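Long-range contacts in chitinase (Paenibacillus sp. FPU-7, PDB 5GZT), which probably hydrolyses internal beta-1,4 linkages of chitin and chitodextrins at random, using two glycosyl hydrolase family 18 modules in one chain: residues V851-W856 against I890-E895; I765-V770 against L788-Y793; V365-W370 against I404-E409; F301-Y306 against N360-V365; P492-H497 against S594-Y599. All blocks are in the same frame, centred on the assembly; numbering follows the deposited sequence.

Contact 1 of 5, residues V851-W856 against I890-E895; sequences VSIGGW and IDLDWE
Val-851 to Gly-854 and Ile-890 to Asp-893 pair as neighbouring parallel strands, 4.6 Å apart at the closest approach of their axes and diverging by 26°. Four backbone hydrogen bonds join them; the last, 2.8 Å from Gly-855 N to Asp-893 O, is almost straight at 178°. A beta carbon on Gly-854 would collide with that same carbonyl oxygen. On one face of the sheet Ser-852 OG donates to Asp-891 OD2 over 2.9 Å, meeting it on the anti side of the carboxylate. The other face is apolar: Ile-853 CD1 comes within 3.9 Å of Ile-890 CG2, while Leu-892 lies alongside Ile-853. Further along the chain, Glu-895 OE1 approaches the edge of the Trp-856 ring, 3.5 Å from CE3, and a water bridges Gly-855 O and Glu-895 N. Here the Ser-Ile-Gly-Gly sequence stands beside the end of the DxxDxDxE signature of family 18 TIM barrels, whose glutamate is the general acid in characterised relatives.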
# COMPACT_ATOMS: atom_id res chain seq x y z
N VAL B 851 14.18 49.98 17.51
CA VAL B 851 13.40 49.74 18.72
C VAL B 851 12.35 48.69 18.45
O VAL B 851 11.62 48.81 17.48
CB VAL B 851 12.79 51.07 19.28
CG1 VAL B 851 11.87 51.81 18.28
CG2 VAL B 851 11.97 50.79 20.50
N SER B 852 12.32 47.63 19.27
CA SER B 852 11.29 46.66 19.21
C SER B 852 10.19 47.10 20.16
O SER B 852 10.42 47.15 21.38
CB SER B 852 11.77 45.27 19.62
OG SER B 852 12.73 44.82 18.68
N ILE B 853 9.00 47.26 19.61
CA ILE B 853 7.82 47.54 20.36
C ILE B 853 7.03 46.31 20.49
O ILE B 853 6.62 45.71 19.49
CB ILE B 853 6.94 48.60 19.60
CG1 ILE B 853 7.80 49.85 19.30
CG2 ILE B 853 5.76 49.04 20.46
CD1 ILE B 853 7.12 50.97 18.50
N GLY B 854 6.78 45.92 21.74
CA GLY B 854 5.95 44.81 22.09
C GLY B 854 6.67 43.75 22.85
O GLY B 854 7.37 44.05 23.83
N GLY B 855 6.55 42.52 22.33
CA GLY B 855 7.13 41.35 22.98
C GLY B 855 6.07 40.61 23.75
O GLY B 855 4.85 40.90 23.67
N TRP B 856 6.54 39.65 24.53
CA TRP B 856 5.68 38.65 25.20
C TRP B 856 4.79 39.36 26.21
O TRP B 856 5.27 40.17 26.98
CB TRP B 856 6.54 37.60 25.93
CG TRP B 856 5.65 36.66 26.71
CD1 TRP B 856 5.39 36.71 28.08
CD2 TRP B 856 4.78 35.69 26.17
NE1 TRP B 856 4.43 35.80 28.39
CE2 TRP B 856 4.05 35.14 27.25
CE3 TRP B 856 4.55 35.19 24.88
CZ2 TRP B 856 3.12 34.09 27.10
CZ3 TRP B 856 3.65 34.19 24.69
CH2 TRP B 856 2.93 33.61 25.81
N ILE B 890 12.01 50.80 13.30
CA ILE B 890 11.04 50.23 14.23
C ILE B 890 10.78 48.73 13.88
O ILE B 890 10.54 48.35 12.73
CB ILE B 890 9.71 51.04 14.17
CG1 ILE B 890 9.88 52.41 14.78
CG2 ILE B 890 8.59 50.34 14.93
CD1 ILE B 890 8.78 53.39 14.39
N ASP B 891 10.84 47.89 14.89
CA ASP B 891 10.39 46.53 14.80
C ASP B 891 9.17 46.33 15.67
O ASP B 891 9.14 46.86 16.80
CB ASP B 891 11.50 45.64 15.33
CG ASP B 891 11.07 44.15 15.41
OD1 ASP B 891 10.80 43.49 14.38
OD2 ASP B 891 11.05 43.67 16.57
N LEU B 892 8.13 45.70 15.15
CA LEU B 892 6.91 45.42 15.94
C LEU B 892 6.80 43.94 16.24
O LEU B 892 6.81 43.13 15.32
CB LEU B 892 5.66 45.85 15.17
CG LEU B 892 5.51 47.29 14.75
CD1 LEU B 892 4.15 47.55 14.11
CD2 LEU B 892 5.74 48.22 15.92
N ASP B 893 6.62 43.61 17.50
CA ASP B 893 6.59 42.25 18.00
C ASP B 893 5.27 42.06 18.71
O ASP B 893 5.21 42.18 19.91
CB ASP B 893 7.78 41.88 19.00
CG ASP B 893 9.19 41.98 18.34
OD1 ASP B 893 9.21 42.23 17.13
OD2 ASP B 893 10.31 41.80 18.97
N TRP B 894 4.23 41.74 17.94
CA TRP B 894 2.89 41.60 18.41
C TRP B 894 2.70 40.11 18.61
O TRP B 894 2.83 39.32 17.64
CB TRP B 894 1.98 42.14 17.37
CG TRP B 894 0.49 42.07 17.70
CD1 TRP B 894 -0.16 41.31 18.71
CD2 TRP B 894 -0.56 42.65 16.92
NE1 TRP B 894 -1.53 41.49 18.59
CE2 TRP B 894 -1.79 42.29 17.52
CE3 TRP B 894 -0.57 43.49 15.81
CZ2 TRP B 894 -3.01 42.77 17.06
CZ3 TRP B 894 -1.81 43.94 15.31
CH2 TRP B 894 -3.00 43.58 15.96
N GLU B 895 2.45 39.71 19.87
CA GLU B 895 2.45 38.28 20.23
C GLU B 895 1.10 37.89 20.80
O GLU B 895 0.96 37.86 22.04
CB GLU B 895 3.59 37.97 21.23
CG GLU B 895 4.93 38.25 20.57
CD GLU B 895 6.14 37.79 21.38
OE1 GLU B 895 5.99 36.97 22.27
OE2 GLU B 895 7.26 38.20 21.07
O HOH W 1 2.65 41.53 22.15

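Contact 2 of 5, residues I765-V770 against L788-Y793; sequences ILLGYV and LTHINY
Ile-765 to Val-770 and His-790 to Tyr-793 run as parallel strands, axes 4.5 Å apart at their nearest and directions 24° apart, paired from Leu-767 with His-790 to Val-770 with Tyr-793. They are the first two strands of the second TIM barrel, and the connection between them contains no helix. Leu-766 O accepts from both Thr-789 N and His-790 N where the ladder begins. There Thr-789 OG1, placed between its own backbone N and carbonyl carbon (chi1 65°), receives Leu-766 N at 2.9 Å. The same hydroxyl shares a hydrogen bond of 2.7 Å with His-790 ND1, lying in the imidazole plane, and Glu-938 holds NE2, which together fix the ring's rotation. Ile-765 CG2 touches His-790 CE1 at 3.5 Å, with CD1 lying over one face of the ring, and Leu-767 CG packs on His-790 CB. Further along, Asn-792 CB sits 3.9 Å from the centroid of the Tyr-769 ring, a CH-pi contact over its face, with the amide plane turned 81° from the ring. Tyr-769 OH is hydrogen-bonded to Asp-893. An alanine in place of Tyr-769 would probably uncover this flank of Asn-792 and leave Asp-893 OD2 without its phenolic partner. Leu-788 CD2 lies 4.1 Å from Gly-768 N. On the opposite face of the sheet Val-770 crosses Ile-791 at a slant, CG2 to CG2 3.5 Å.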
# COMPACT_ATOMS: atom_id res chain seq x y z
N ILE B 765 22.31 40.08 6.84
CA ILE B 765 22.35 40.74 8.13
C ILE B 765 22.62 39.75 9.25
O ILE B 765 22.42 38.50 9.10
CB ILE B 765 21.06 41.54 8.38
CG1 ILE B 765 19.86 40.62 8.56
CG2 ILE B 765 20.82 42.48 7.22
CD1 ILE B 765 18.59 41.37 9.02
N LEU B 766 23.11 40.30 10.34
CA LEU B 766 23.26 39.62 11.57
C LEU B 766 22.66 40.49 12.67
O LEU B 766 23.30 41.51 13.11
CB LEU B 766 24.78 39.35 11.80
CG LEU B 766 25.06 38.08 12.64
CD1 LEU B 766 26.57 37.79 12.72
CD2 LEU B 766 24.45 38.08 14.01
N LEU B 767 21.52 40.05 13.18
CA LEU B 767 20.71 40.89 14.11
C LEU B 767 20.69 40.25 15.48
O LEU B 767 20.37 39.08 15.60
CB LEU B 767 19.29 41.01 13.54
CG LEU B 767 18.36 41.95 14.29
CD1 LEU B 767 17.30 42.57 13.35
CD2 LEU B 767 17.72 41.26 15.46
N GLY B 768 21.09 41.02 16.51
CA GLY B 768 21.00 40.57 17.84
C GLY B 768 19.95 41.31 18.61
O GLY B 768 19.90 42.56 18.53
N TYR B 769 19.11 40.58 19.31
CA TYR B 769 18.25 41.18 20.31
C TYR B 769 19.09 41.53 21.53
O TYR B 769 19.87 40.69 21.99
CB TYR B 769 17.13 40.27 20.73
CG TYR B 769 15.88 40.35 19.89
CD1 TYR B 769 14.89 41.26 20.18
CD2 TYR B 769 15.69 39.51 18.79
CE1 TYR B 769 13.73 41.32 19.42
CE2 TYR B 769 14.55 39.58 18.01
CZ TYR B 769 13.56 40.49 18.32
OH TYR B 769 12.40 40.60 17.56
N VAL B 770 18.98 42.76 21.98
CA VAL B 770 19.69 43.31 23.13
C VAL B 770 18.62 43.69 24.21
O VAL B 770 17.79 44.54 24.00
CB VAL B 770 20.54 44.48 22.74
CG1 VAL B 770 21.14 45.10 23.97
CG2 VAL B 770 21.64 44.04 21.72
N LEU B 788 27.80 42.54 14.73
CA LEU B 788 26.40 42.78 14.36
C LEU B 788 26.25 43.75 13.22
O LEU B 788 27.03 44.71 13.08
CB LEU B 788 25.59 43.27 15.59
CG LEU B 788 25.73 42.46 16.84
CD1 LEU B 788 24.95 43.00 17.96
CD2 LEU B 788 25.23 41.05 16.54
N THR B 789 25.24 43.53 12.37
CA THR B 789 24.82 44.60 11.48
C THR B 789 23.63 45.31 12.10
O THR B 789 23.32 46.47 11.72
CB THR B 789 24.39 44.06 10.10
OG1 THR B 789 23.24 43.24 10.25
CG2 THR B 789 25.62 43.24 9.48
N HIS B 790 22.90 44.60 12.94
CA HIS B 790 21.61 45.12 13.45
C HIS B 790 21.47 44.75 14.91
O HIS B 790 21.94 43.70 15.38
CB HIS B 790 20.36 44.60 12.68
CG HIS B 790 20.20 45.10 11.28
ND1 HIS B 790 21.06 44.80 10.27
CD2 HIS B 790 19.25 45.92 10.73
CE1 HIS B 790 20.68 45.40 9.16
NE2 HIS B 790 19.56 46.07 9.42
N ILE B 791 20.83 45.63 15.64
CA ILE B 791 20.30 45.37 16.97
C ILE B 791 18.86 45.67 17.08
O ILE B 791 18.42 46.75 16.62
CB ILE B 791 21.03 46.29 17.98
CG1 ILE B 791 22.49 45.80 18.17
CG2 ILE B 791 20.28 46.25 19.35
CD1 ILE B 791 23.38 46.75 18.94
N ASN B 792 18.09 44.78 17.69
CA ASN B 792 16.77 45.13 18.16
C ASN B 792 16.79 45.40 19.70
O ASN B 792 17.19 44.53 20.44
CB ASN B 792 15.71 44.03 17.92
CG ASN B 792 15.18 43.98 16.49
OD1 ASN B 792 15.52 44.80 15.64
ND2 ASN B 792 14.47 42.91 16.18
N TYR B 793 16.37 46.57 20.17
CA TYR B 793 16.30 46.86 21.61
C TYR B 793 14.96 46.43 22.14
O TYR B 793 13.95 46.94 21.71
CB TYR B 793 16.52 48.35 21.87
CG TYR B 793 16.59 48.72 23.30
CD1 TYR B 793 17.75 48.50 24.06
CD2 TYR B 793 15.48 49.24 23.95
CE1 TYR B 793 17.82 48.86 25.42
CE2 TYR B 793 15.53 49.61 25.33
CZ TYR B 793 16.70 49.41 26.05
OH TYR B 793 16.71 49.81 27.35

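Contact 3 of 5, residues V365-W370 against I404-E409; sequences VSIGGW and IDLDWE
Ile-367 is the main bump of this parallel strand pair: its CD1 rests against two methyls of the neighbouring strand, 3.7 Å from Ile-404 CG2 and 3.9 Å from Leu-406 CD2. Helices 382-398 and 425-447 cover that apolar side. On the other face Ser-366 OG, anti to its backbone N (chi1 175°), donates to Asp-405 OD2 at 2.9 Å; it also lies 3.0 Å from Asp-407 OD2, an oxygen hydrogen-bonded to Tyr-282. This is the meeting of the third and fourth strands of the first family 18 TIM barrel, ending in the DxxDxDxE signature. The Glu-409 carboxylate lies against the Gly-369 backbone: OE2 rests 3.6 Å from Gly-369 CA, and OE1 lies in the ring plane at the edge of Trp-370, 3.5 Å from CE3. An alanine in place of Glu-409 would probably open a gap over Gly-369 and strip that indole edge of its oxygen neighbour. A water links Glu-409 N to Gly-369 O.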
# COMPACT_ATOMS: atom_id res chain seq x y z
N VAL B 365 2.49 -10.25 7.98
CA VAL B 365 3.71 -10.99 7.92
C VAL B 365 3.74 -11.54 6.56
O VAL B 365 2.76 -12.12 6.13
CB VAL B 365 3.85 -12.15 8.95
CG1 VAL B 365 2.66 -13.11 8.95
CG2 VAL B 365 5.10 -12.98 8.62
N SER B 366 4.87 -11.38 5.87
CA SER B 366 5.05 -11.98 4.60
C SER B 366 5.97 -13.18 4.75
O SER B 366 7.07 -13.08 5.28
CB SER B 366 5.58 -10.93 3.57
OG SER B 366 5.84 -11.58 2.36
N ILE B 367 5.54 -14.32 4.24
CA ILE B 367 6.25 -15.54 4.52
C ILE B 367 6.86 -16.00 3.32
O ILE B 367 6.14 -16.20 2.40
CB ILE B 367 5.25 -16.64 5.05
CG1 ILE B 367 4.55 -16.10 6.31
CG2 ILE B 367 6.02 -17.94 5.34
CD1 ILE B 367 3.35 -16.89 6.74
N GLY B 368 8.17 -16.25 3.30
CA GLY B 368 8.79 -16.82 2.10
C GLY B 368 9.87 -15.87 1.54
O GLY B 368 10.79 -15.46 2.29
N GLY B 369 9.80 -15.58 0.21
CA GLY B 369 10.69 -14.65 -0.45
C GLY B 369 11.68 -15.44 -1.29
O GLY B 369 11.60 -16.68 -1.36
N TRP B 370 12.64 -14.74 -1.89
CA TRP B 370 13.57 -15.36 -2.79
C TRP B 370 14.42 -16.30 -1.99
O TRP B 370 14.83 -15.97 -0.87
CB TRP B 370 14.48 -14.29 -3.45
CG TRP B 370 15.41 -14.87 -4.41
CD1 TRP B 370 16.77 -15.06 -4.26
CD2 TRP B 370 15.08 -15.36 -5.71
NE1 TRP B 370 17.29 -15.64 -5.38
CE2 TRP B 370 16.29 -15.83 -6.30
CE3 TRP B 370 13.90 -15.40 -6.47
CZ2 TRP B 370 16.34 -16.35 -7.57
CZ3 TRP B 370 13.94 -15.95 -7.72
CH2 TRP B 370 15.16 -16.44 -8.26
N ILE B 404 -1.84 -12.26 6.68
CA ILE B 404 -0.75 -13.12 6.25
C ILE B 404 -0.67 -12.97 4.73
O ILE B 404 -1.71 -13.05 4.01
CB ILE B 404 -1.07 -14.62 6.50
CG1 ILE B 404 -1.18 -14.94 8.01
CG2 ILE B 404 -0.03 -15.56 5.94
CD1 ILE B 404 -1.76 -16.33 8.27
N ASP B 405 0.57 -12.89 4.25
CA ASP B 405 0.87 -12.90 2.82
C ASP B 405 1.85 -14.02 2.51
O ASP B 405 2.80 -14.18 3.21
CB ASP B 405 1.38 -11.47 2.38
CG ASP B 405 2.08 -11.50 1.04
OD1 ASP B 405 1.34 -11.56 0.04
OD2 ASP B 405 3.32 -11.58 1.02
N LEU B 406 1.68 -14.78 1.44
CA LEU B 406 2.69 -15.77 1.07
C LEU B 406 3.40 -15.36 -0.17
O LEU B 406 2.73 -15.02 -1.16
CB LEU B 406 2.09 -17.12 0.78
CG LEU B 406 1.20 -17.82 1.84
CD1 LEU B 406 0.99 -19.24 1.37
CD2 LEU B 406 1.86 -17.78 3.20
N ASP B 407 4.73 -15.47 -0.15
CA ASP B 407 5.59 -15.23 -1.31
C ASP B 407 6.37 -16.46 -1.59
O ASP B 407 7.61 -16.56 -1.26
CB ASP B 407 6.56 -14.00 -1.11
CG ASP B 407 5.82 -12.71 -0.80
OD1 ASP B 407 4.54 -12.77 -0.74
OD2 ASP B 407 6.50 -11.63 -0.61
N TRP B 408 5.72 -17.43 -2.24
CA TRP B 408 6.44 -18.62 -2.65
C TRP B 408 7.01 -18.44 -4.01
O TRP B 408 6.29 -18.18 -5.03
CB TRP B 408 5.48 -19.81 -2.55
CG TRP B 408 5.84 -21.22 -2.99
CD1 TRP B 408 6.94 -21.68 -3.65
CD2 TRP B 408 4.97 -22.34 -2.81
NE1 TRP B 408 6.79 -23.04 -3.89
CE2 TRP B 408 5.57 -23.44 -3.43
CE3 TRP B 408 3.70 -22.49 -2.20
CZ2 TRP B 408 5.00 -24.71 -3.42
CZ3 TRP B 408 3.09 -23.78 -2.24
CH2 TRP B 408 3.76 -24.85 -2.83
N GLU B 409 8.32 -18.63 -4.09
CA GLU B 409 9.08 -18.25 -5.28
C GLU B 409 9.84 -19.43 -5.81
O GLU B 409 11.01 -19.57 -5.59
CB GLU B 409 9.96 -16.99 -5.00
CG GLU B 409 9.18 -15.83 -4.34
CD GLU B 409 9.93 -14.48 -4.31
OE1 GLU B 409 10.92 -14.36 -5.01
OE2 GLU B 409 9.49 -13.54 -3.61
O HOH W 2 10.08 -18.91 -1.60

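Contact 4 of 5, residues F301-Y306 against N360-V365; sequences FTHLYY and NLKVLV
Leu-361 CD1 is the hub on one side of this contact. It lies at the edge of the Phe-301 ring, 3.6 Å from CE1, and equally close to Thr-302 O, with Leu-304 CB slightly farther off. The leucine's CG is anti to its backbone N (chi1 172°), an orientation that carries the methyl across to the other segment. On the opposite face Leu-364 divides its methyls between two rings: CD1 is 3.9 Å from His-303 CD2, and CD2 is 3.9 Å from Tyr-305 CE1. Lys-362 runs beside the histidine, its CB over one face of the imidazole. Four backbone hydrogen bonds, from Lys-362 N to Thr-302 O up to Tyr-306 N to Leu-364 O, set the register of the parallel strands, and a water donates to both Thr-302 O and Asn-360 O where the pair begins.

Further polar partners hold these side chains in place. Thr-302 OG1 shares a 2.8 Å hydrogen bond with His-303 ND1 in the ring plane, while Glu-452 holds NE2. Tyr-305 OH is bonded to Tyr-478, Tyr-306 OH to Asp-344, and Lys-362 NZ to Pro-217 O. In the first TIM barrel, strand 303-312 lies between strands 264-284 and 362-368, and helix 344-352 packs on Leu-304 and Tyr-306.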
# COMPACT_ATOMS: atom_id res chain seq x y z
N PHE B 301 1.54 5.08 3.46
CA PHE B 301 1.15 3.80 2.94
C PHE B 301 0.05 3.24 3.79
O PHE B 301 -0.20 3.75 4.87
CB PHE B 301 2.33 2.83 2.82
CG PHE B 301 3.20 2.68 4.04
CD1 PHE B 301 2.79 1.91 5.13
CD2 PHE B 301 4.50 3.17 4.05
CE1 PHE B 301 3.64 1.76 6.25
CE2 PHE B 301 5.35 3.05 5.13
CZ PHE B 301 4.93 2.33 6.25
N THR B 302 -0.59 2.20 3.31
CA THR B 302 -1.75 1.64 4.02
C THR B 302 -1.45 0.31 4.63
O THR B 302 -2.13 -0.10 5.61
CB THR B 302 -2.98 1.48 3.11
OG1 THR B 302 -2.69 0.54 2.08
CG2 THR B 302 -3.33 2.79 2.52
N HIS B 303 -0.48 -0.39 4.05
CA HIS B 303 -0.09 -1.72 4.51
C HIS B 303 1.42 -1.80 4.59
O HIS B 303 2.11 -1.30 3.72
CB HIS B 303 -0.50 -2.79 3.53
CG HIS B 303 -1.97 -3.03 3.44
ND1 HIS B 303 -2.88 -2.05 3.10
CD2 HIS B 303 -2.68 -4.18 3.56
CE1 HIS B 303 -4.08 -2.59 3.02
NE2 HIS B 303 -4.00 -3.86 3.34
N LEU B 304 1.92 -2.50 5.60
CA LEU B 304 3.34 -2.71 5.83
C LEU B 304 3.51 -4.22 5.89
O LEU B 304 2.82 -4.89 6.66
CB LEU B 304 3.71 -1.93 7.06
CG LEU B 304 4.90 -2.07 8.04
CD1 LEU B 304 5.95 -3.04 7.55
CD2 LEU B 304 5.41 -0.71 8.49
N TYR B 305 4.31 -4.77 4.98
CA TYR B 305 4.61 -6.22 4.94
C TYR B 305 6.00 -6.44 5.55
O TYR B 305 7.05 -5.90 5.03
CB TYR B 305 4.65 -6.81 3.51
CG TYR B 305 3.34 -7.11 2.87
CD1 TYR B 305 2.17 -6.52 3.32
CD2 TYR B 305 3.26 -8.02 1.82
CE1 TYR B 305 0.96 -6.85 2.75
CE2 TYR B 305 2.05 -8.34 1.25
CZ TYR B 305 0.91 -7.77 1.74
OH TYR B 305 -0.35 -8.00 1.19
N TYR B 306 6.06 -7.24 6.64
CA TYR B 306 7.34 -7.58 7.27
C TYR B 306 7.93 -8.70 6.47
O TYR B 306 7.36 -9.79 6.38
CB TYR B 306 7.20 -7.95 8.74
CG TYR B 306 8.53 -8.09 9.49
CD1 TYR B 306 9.28 -6.99 9.78
CD2 TYR B 306 9.01 -9.33 9.87
CE1 TYR B 306 10.49 -7.10 10.46
CE2 TYR B 306 10.20 -9.45 10.58
CZ TYR B 306 10.94 -8.34 10.86
OH TYR B 306 12.11 -8.44 11.57
N ASN B 360 -4.99 3.60 10.77
CA ASN B 360 -5.51 2.65 9.76
C ASN B 360 -4.54 1.64 9.22
O ASN B 360 -4.93 0.78 8.40
CB ASN B 360 -6.07 3.41 8.58
CG ASN B 360 -7.42 3.97 8.89
OD1 ASN B 360 -8.42 3.27 8.85
ND2 ASN B 360 -7.44 5.21 9.25
N LEU B 361 -3.27 1.78 9.61
CA LEU B 361 -2.19 0.96 9.05
C LEU B 361 -2.42 -0.47 9.38
O LEU B 361 -2.66 -0.75 10.55
CB LEU B 361 -0.84 1.38 9.64
CG LEU B 361 0.34 0.45 9.28
CD1 LEU B 361 0.64 0.61 7.78
CD2 LEU B 361 1.55 0.81 10.14
N LYS B 362 -2.42 -1.35 8.38
CA LYS B 362 -2.34 -2.80 8.56
C LYS B 362 -0.90 -3.32 8.42
O LYS B 362 -0.14 -2.86 7.55
CB LYS B 362 -3.26 -3.55 7.60
CG LYS B 362 -4.69 -3.61 8.15
CD LYS B 362 -5.73 -4.05 7.15
CE LYS B 362 -7.13 -3.66 7.65
NZ LYS B 362 -7.58 -4.49 8.79
N VAL B 363 -0.51 -4.25 9.30
CA VAL B 363 0.79 -4.86 9.24
C VAL B 363 0.63 -6.31 9.02
O VAL B 363 0.00 -6.95 9.84
CB VAL B 363 1.63 -4.62 10.51
CG1 VAL B 363 3.02 -5.23 10.35
CG2 VAL B 363 1.76 -3.13 10.88
N LEU B 364 1.21 -6.87 7.97
CA LEU B 364 1.14 -8.29 7.73
C LEU B 364 2.48 -8.95 7.77
O LEU B 364 3.49 -8.30 7.54
CB LEU B 364 0.51 -8.60 6.40
CG LEU B 364 -1.02 -8.34 6.20
CD1 LEU B 364 -1.41 -6.88 6.11
CD2 LEU B 364 -1.44 -9.03 4.93
N VAL B 365 2.49 -10.25 7.98
CA VAL B 365 3.71 -10.99 7.92
C VAL B 365 3.74 -11.54 6.56
O VAL B 365 2.76 -12.12 6.13
CB VAL B 365 3.85 -12.15 8.95
CG1 VAL B 365 2.66 -13.11 8.95
CG2 VAL B 365 5.10 -12.98 8.62
O HOH W 3 -4.89 -0.16 5.82

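Contact 5 of 5, residues P492-H497 against S594-Y599; sequences PATSHH and STFISY
Phe-596 turns its ring toward the loop with CG anti to the backbone N (chi1 170°), and Thr-494, with OG1 between its N and carbonyl carbon (chi1 64°), presents CB and CG2 to that ring. Thr-494 CB stands 3.8 Å from the centroid of the Phe-596 ring, a CH-pi contact over the face, while Ser-495 O lies near the ring plane, 3.4 Å from CE1. The threonine hydroxyl bonds to Gly-547 O and Glu-550 N. Ser-598 OG accepts from His-497 N at 3.0 Å, with an N-H...O angle of 166°, and is bridged by a water to His-496 ND1; His-496 NE2 is held by Asp-582. A weak bond of 3.5 Å runs from His-497 ND1 to Ser-598 O. The loop after barrel strand 478-481 is thereby fastened to strand 596-598, part of a five-stranded antiparallel sheet inserted between the last two barrel strands. Apolar contact over a ring at one end and a serine hydroxyl gripped by backbone and water at the other imply attachment by both packing and directed bonds.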
# COMPACT_ATOMS: atom_id res chain seq x y z
N PRO B 492 20.94 -11.00 -22.67
CA PRO B 492 22.05 -10.61 -23.48
C PRO B 492 22.02 -9.13 -23.93
O PRO B 492 23.07 -8.65 -24.35
CB PRO B 492 21.93 -11.51 -24.74
CG PRO B 492 20.55 -12.02 -24.70
CD PRO B 492 20.12 -12.06 -23.28
N ALA B 493 20.86 -8.44 -23.88
CA ALA B 493 20.83 -6.99 -24.19
C ALA B 493 20.04 -6.29 -23.10
O ALA B 493 19.27 -6.96 -22.33
CB ALA B 493 20.21 -6.73 -25.60
N THR B 494 20.29 -4.98 -22.98
CA THR B 494 19.71 -4.18 -21.94
C THR B 494 18.21 -3.93 -22.19
O THR B 494 17.73 -3.86 -23.35
CB THR B 494 20.43 -2.83 -21.79
OG1 THR B 494 20.27 -2.07 -23.00
CG2 THR B 494 21.92 -2.97 -21.52
N SER B 495 17.47 -3.79 -21.10
CA SER B 495 16.11 -3.33 -21.19
C SER B 495 15.66 -2.80 -19.86
O SER B 495 16.44 -2.59 -18.95
CB SER B 495 15.18 -4.46 -21.72
OG SER B 495 13.91 -3.93 -22.14
N HIS B 496 14.38 -2.50 -19.74
CA HIS B 496 13.77 -1.99 -18.49
C HIS B 496 13.37 -3.12 -17.63
O HIS B 496 12.81 -4.12 -18.14
CB HIS B 496 12.51 -1.16 -18.79
CG HIS B 496 12.75 -0.04 -19.73
ND1 HIS B 496 13.60 1.01 -19.43
CD2 HIS B 496 12.30 0.19 -20.98
CE1 HIS B 496 13.69 1.81 -20.48
NE2 HIS B 496 12.88 1.36 -21.43
N HIS B 497 13.63 -3.03 -16.33
CA HIS B 497 13.25 -4.10 -15.39
C HIS B 497 11.89 -3.94 -14.73
O HIS B 497 11.36 -4.93 -14.18
CB HIS B 497 14.38 -4.34 -14.34
CG HIS B 497 14.17 -3.76 -12.98
ND1 HIS B 497 14.75 -2.58 -12.55
CD2 HIS B 497 13.57 -4.29 -11.90
CE1 HIS B 497 14.45 -2.37 -11.29
NE2 HIS B 497 13.76 -3.42 -10.86
N SER B 594 29.13 2.50 -20.68
CA SER B 594 29.54 1.14 -20.48
C SER B 594 28.64 0.44 -19.49
O SER B 594 28.30 -0.78 -19.64
CB SER B 594 31.03 1.14 -20.06
OG SER B 594 31.29 -0.10 -19.52
N THR B 595 28.26 1.15 -18.42
CA THR B 595 27.23 0.63 -17.52
C THR B 595 25.85 1.23 -17.76
O THR B 595 25.71 2.47 -17.77
CB THR B 595 27.68 0.86 -16.10
OG1 THR B 595 28.98 0.30 -15.95
CG2 THR B 595 26.77 0.31 -15.16
N PHE B 596 24.86 0.36 -17.87
CA PHE B 596 23.45 0.70 -18.05
C PHE B 596 22.65 0.35 -16.80
O PHE B 596 22.79 -0.73 -16.23
CB PHE B 596 22.87 -0.05 -19.27
CG PHE B 596 21.42 0.06 -19.41
CD1 PHE B 596 20.62 -0.79 -18.73
CD2 PHE B 596 20.83 1.02 -20.24
CE1 PHE B 596 19.26 -0.72 -18.86
CE2 PHE B 596 19.46 1.12 -20.35
CZ PHE B 596 18.68 0.25 -19.67
N ILE B 597 21.81 1.28 -16.34
CA ILE B 597 21.10 1.11 -15.08
C ILE B 597 19.64 1.38 -15.36
O ILE B 597 19.28 2.53 -15.73
CB ILE B 597 21.63 2.09 -14.01
CG1 ILE B 597 23.10 1.80 -13.73
CG2 ILE B 597 20.82 1.99 -12.75
CD1 ILE B 597 23.89 2.67 -12.76
N SER B 598 18.79 0.40 -15.10
CA SER B 598 17.39 0.54 -15.24
C SER B 598 16.83 0.72 -13.89
O SER B 598 17.10 -0.08 -13.06
CB SER B 598 16.75 -0.72 -15.87
OG SER B 598 15.36 -0.72 -15.65
N TYR B 599 15.91 1.67 -13.71
CA TYR B 599 15.43 1.99 -12.39
C TYR B 599 14.02 2.62 -12.43
O TYR B 599 13.38 2.68 -13.50
CB TYR B 599 16.48 2.87 -11.62
CG TYR B 599 16.59 4.34 -12.04
CD1 TYR B 599 17.26 4.70 -13.20
CD2 TYR B 599 16.12 5.38 -11.22
CE1 TYR B 599 17.37 5.99 -13.63
CE2 TYR B 599 16.31 6.70 -11.61
CZ TYR B 599 16.94 6.98 -12.83
OH TYR B 599 17.10 8.25 -13.26
O HOH W 4 14.14 1.35 -16.71

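How the contacts relate
Contacts 1 and 3 are equivalent strand pairs, third with fourth, in the two family 18 barrels, their centres 62 Å apart; by analogy with family relatives, Glu-895 and Glu-409 probably mark two separate active sites. Contact 2 lies one strand over from contact 1, its centre 14 Å away, and Ser-852 N meets Tyr-793 O at 3.0 Å. In the first barrel contacts 4 and 3 share Val-365, with Ser-366 N 3.0 Å from Tyr-306 O. Contact 5 stands apart, its nearest atoms about 12 Å from contact 3 and about 17 Å from contact 4. The sodium site, built by Glu-44, Thr-50, Phe-52 and Ser-72, involves none of the five contacts.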